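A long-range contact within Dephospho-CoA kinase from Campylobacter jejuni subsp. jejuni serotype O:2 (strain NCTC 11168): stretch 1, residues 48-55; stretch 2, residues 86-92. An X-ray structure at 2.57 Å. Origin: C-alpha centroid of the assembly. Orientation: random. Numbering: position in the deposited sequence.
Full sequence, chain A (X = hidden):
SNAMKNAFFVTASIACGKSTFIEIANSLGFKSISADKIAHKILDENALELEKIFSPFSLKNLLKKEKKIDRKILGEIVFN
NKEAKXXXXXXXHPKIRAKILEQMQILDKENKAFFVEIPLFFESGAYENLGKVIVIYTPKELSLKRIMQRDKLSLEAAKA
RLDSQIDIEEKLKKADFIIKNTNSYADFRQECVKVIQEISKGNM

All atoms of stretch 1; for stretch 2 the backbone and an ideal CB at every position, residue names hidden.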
# COMPACT_ATOMS: atom_id res chain seq x y z
N LEU A 48 -2.11 -28.82 -6.49
CA LEU A 48 -2.80 -28.81 -7.78
C LEU A 48 -3.59 -27.52 -8.02
O LEU A 48 -3.52 -26.96 -9.12
CB LEU A 48 -3.72 -30.02 -7.96
CG LEU A 48 -3.00 -31.35 -8.24
CD1 LEU A 48 -4.01 -32.47 -8.49
CD2 LEU A 48 -2.03 -31.22 -9.40
N GLU A 49 -4.33 -27.04 -7.04
CA GLU A 49 -5.12 -25.84 -7.29
C GLU A 49 -4.22 -24.65 -7.63
O GLU A 49 -4.50 -23.91 -8.55
CB GLU A 49 -6.13 -25.53 -6.18
CG GLU A 49 -7.52 -26.09 -6.49
CD GLU A 49 -8.12 -25.56 -7.83
OE1 GLU A 49 -8.82 -26.33 -8.57
OE2 GLU A 49 -7.89 -24.36 -8.16
N LEU A 50 -3.12 -24.52 -6.91
CA LEU A 50 -2.15 -23.44 -7.14
C LEU A 50 -1.54 -23.50 -8.56
O LEU A 50 -1.39 -22.47 -9.24
CB LEU A 50 -1.05 -23.49 -6.06
CG LEU A 50 -1.41 -23.06 -4.62
CD1 LEU A 50 -0.43 -23.63 -3.60
CD2 LEU A 50 -1.43 -21.54 -4.51
N GLU A 51 -1.20 -24.68 -9.03
CA GLU A 51 -0.76 -24.80 -10.41
C GLU A 51 -1.76 -24.16 -11.37
O GLU A 51 -1.34 -23.35 -12.20
CB GLU A 51 -0.53 -26.25 -10.79
CG GLU A 51 0.28 -26.44 -12.07
CD GLU A 51 -0.53 -26.41 -13.36
OE1 GLU A 51 0.09 -26.08 -14.41
OE2 GLU A 51 -1.77 -26.69 -13.34
N LYS A 52 -3.06 -24.50 -11.27
CA LYS A 52 -4.12 -23.89 -12.16
C LYS A 52 -4.11 -22.36 -12.09
O LYS A 52 -3.93 -21.69 -13.07
CB LYS A 52 -5.53 -24.36 -11.77
CG LYS A 52 -5.97 -25.68 -12.39
CD LYS A 52 -6.74 -26.54 -11.38
CE LYS A 52 -7.05 -27.92 -11.96
NZ LYS A 52 -7.49 -28.95 -10.96
N ILE A 53 -4.27 -21.84 -10.90
CA ILE A 53 -4.36 -20.42 -10.62
C ILE A 53 -3.11 -19.69 -11.12
O ILE A 53 -3.23 -18.67 -11.74
CB ILE A 53 -4.52 -20.21 -9.09
CG1 ILE A 53 -5.78 -20.95 -8.57
CG2 ILE A 53 -4.61 -18.73 -8.73
CD1 ILE A 53 -5.92 -20.96 -7.06
N PHE A 54 -1.91 -20.22 -10.85
CA PHE A 54 -0.66 -19.48 -11.12
C PHE A 54 0.08 -19.82 -12.41
O PHE A 54 0.84 -19.00 -12.92
CB PHE A 54 0.29 -19.64 -9.95
CG PHE A 54 -0.15 -18.88 -8.75
CD1 PHE A 54 0.09 -17.53 -8.66
CD2 PHE A 54 -0.86 -19.49 -7.75
CE1 PHE A 54 -0.33 -16.80 -7.57
CE2 PHE A 54 -1.28 -18.78 -6.66
CZ PHE A 54 -1.03 -17.42 -6.57
N SER A 55 -0.11 -21.02 -12.93
CA SER A 55 0.51 -21.42 -14.20
C SER A 55 0.33 -20.37 -15.29
O SER A 55 1.29 -20.13 -16.03
CB SER A 55 0.02 -22.79 -14.68
OG SER A 55 -1.36 -22.78 -14.99
N UNK A 86 -1.37 -10.76 -4.75
CA UNK A 86 -2.62 -10.59 -4.02
C UNK A 86 -3.38 -11.89 -4.04
O UNK A 86 -3.95 -12.29 -3.04
CB UNK A 86 -3.46 -9.46 -4.61
N UNK A 87 -3.36 -12.61 -5.15
CA UNK A 87 -4.13 -13.84 -5.20
C UNK A 87 -3.56 -14.82 -4.18
O UNK A 87 -4.33 -15.45 -3.42
CB UNK A 87 -4.12 -14.44 -6.61
N UNK A 88 -2.23 -14.93 -4.11
CA UNK A 88 -1.63 -15.84 -3.16
C UNK A 88 -2.02 -15.49 -1.71
O UNK A 88 -2.48 -16.35 -0.94
CB UNK A 88 -0.11 -15.82 -3.32
N UNK A 89 -1.86 -14.22 -1.36
CA UNK A 89 -2.27 -13.76 -0.04
C UNK A 89 -3.71 -14.18 0.26
O UNK A 89 -3.96 -14.78 1.29
CB UNK A 89 -2.13 -12.24 0.06
N UNK A 90 -4.65 -13.92 -0.65
CA UNK A 90 -6.04 -14.22 -0.37
C UNK A 90 -6.30 -15.71 -0.44
O UNK A 90 -7.17 -16.26 0.24
CB UNK A 90 -6.95 -13.48 -1.35
N UNK A 91 -5.51 -16.39 -1.24
CA UNK A 91 -5.60 -17.85 -1.25
C UNK A 91 -5.22 -18.50 0.06
O UNK A 91 -5.88 -19.43 0.48
CB UNK A 91 -4.71 -18.41 -2.36
N UNK A 92 -4.13 -18.02 0.69
CA UNK A 92 -3.47 -18.74 1.78
C UNK A 92 -3.97 -18.31 3.15
O UNK A 92 -4.15 -19.11 4.03
CB UNK A 92 -1.96 -18.53 1.70

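Two helices run nearly antiparallel here, their directions 154° apart and their axes 11.5 Å apart at the closest. That spacing leaves room for side chains to fill, so the rule for stretch 2 is to match bulk to the apolar surface that Leu50, Ile53 and Phe54 present. All seven positions have helical backbone angles, so every choice must tolerate a helix.

Position 86 turns its CA-to-CB bond away from stretch 1, and nothing of that stretch lies within 5.5 Å of the ideal CB. This contact sets no demand; a polar or charged residue would serve as well as any. The residue is Lys86, its side chain extended and taking no part.

Position 87 points toward stretch 1. Its ideal CB lies 4.3 Å from Phe54 CZ and 4.8 Å from Ile53 CG2, with no donor or acceptor from those side chains to answer. A medium apolar residue fits: valine, isoleucine or leucine, perhaps methionine. The deposited Ile87 brings a methyl close to the CB, where the gap is narrow: CG2 of Ile87 sits 3.6 Å from Ile53 CG2 and 4.2 Å from Phe54 CZ.

At position 88 the CA-to-CB bond goes sideways, yet the ideal CB is already 3.7 Å from Phe54 CZ. A side chain that passes the CZ end of that ring could go on to reach Leu50, which favours a flexible apolar residue such as leucine or methionine. Leu88 does this with chi1 t and chi2 p: its CD1 reaches 3.6 Å from Phe54 CZ and 3.7 Å from Leu50 CD2, bridging two residues one helical turn apart.

Positions 89 and 90 have no stretch 1 atom within 5.5 Å of their ideal CB atoms, so polar residues are natural and many would do. They are Glu89 and Asn90, both of which hydrogen-bond through their side chains elsewhere in the structure.

Position 91 again points toward stretch 1, but the ideal CB is farther off, 5.0 Å from Leu50 CD2 and 5.5 Å from Ile53 CD1. A small residue here would not reach those methyls itself; the distance calls for something long or broad, such as leucine, methionine or an aromatic. Phe91, with chi1 t, lays its ring across both methyls, which lie on the same side of its plane: CE2 of Phe91 lies 3.5 Å from Leu50 CD2, and CE1 of Phe91 lies 3.5 Å from Ile53 CD1. Its tip extends to Glu49, where CZ of Phe91 is 4.3 Å from Glu49 CB, a contact with the aliphatic base of an acidic side chain. No residue of stretch 2 has more area covered by stretch 1.

Position 92 faces sideways, with nothing of stretch 1 within 5.5 Å of its ideal CB, so small or polar residues are acceptable. Thr92 turns inward to its own helix, OG1 of Thr92 donating a hydrogen bond to Leu88 O at 2.9 Å. No hydrogen bond crosses between the stretches; apolar packing alone joins them.

Stretch 2 86-92: KILENFT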
# COMPACT_ATOMS: atom_id res chain seq x y z
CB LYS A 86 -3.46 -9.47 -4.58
CG LYS A 86 -2.90 -8.08 -4.31
CD LYS A 86 -3.85 -6.98 -4.75
CE LYS A 86 -3.18 -5.60 -4.66
NZ LYS A 86 -4.12 -4.44 -4.75
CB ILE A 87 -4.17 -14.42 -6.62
CG1 ILE A 87 -5.03 -13.53 -7.53
CG2 ILE A 87 -4.85 -15.77 -6.65
CD1 ILE A 87 -4.94 -13.91 -8.99
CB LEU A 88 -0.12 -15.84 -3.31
CG LEU A 88 0.46 -17.07 -2.60
CD1 LEU A 88 -0.03 -18.36 -3.23
CD2 LEU A 88 1.98 -17.00 -2.61
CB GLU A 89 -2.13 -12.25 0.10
CG GLU A 89 -0.69 -11.75 0.14
CD GLU A 89 -0.54 -10.25 -0.19
OE1 GLU A 89 -1.57 -9.57 -0.49
OE2 GLU A 89 0.61 -9.74 -0.19
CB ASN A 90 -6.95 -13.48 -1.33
CG ASN A 90 -8.40 -13.88 -1.18
OD1 ASN A 90 -9.07 -13.45 -0.26
ND2 ASN A 90 -8.87 -14.72 -2.09
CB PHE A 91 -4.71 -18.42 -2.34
CG PHE A 91 -4.98 -19.85 -2.63
CD1 PHE A 91 -6.10 -20.24 -3.35
CD2 PHE A 91 -4.08 -20.81 -2.23
CE1 PHE A 91 -6.32 -21.59 -3.64
CE2 PHE A 91 -4.29 -22.15 -2.50
CZ PHE A 91 -5.40 -22.54 -3.22
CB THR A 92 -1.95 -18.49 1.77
OG1 THR A 92 -1.69 -17.09 1.70
CG2 THR A 92 -1.31 -19.14 0.58
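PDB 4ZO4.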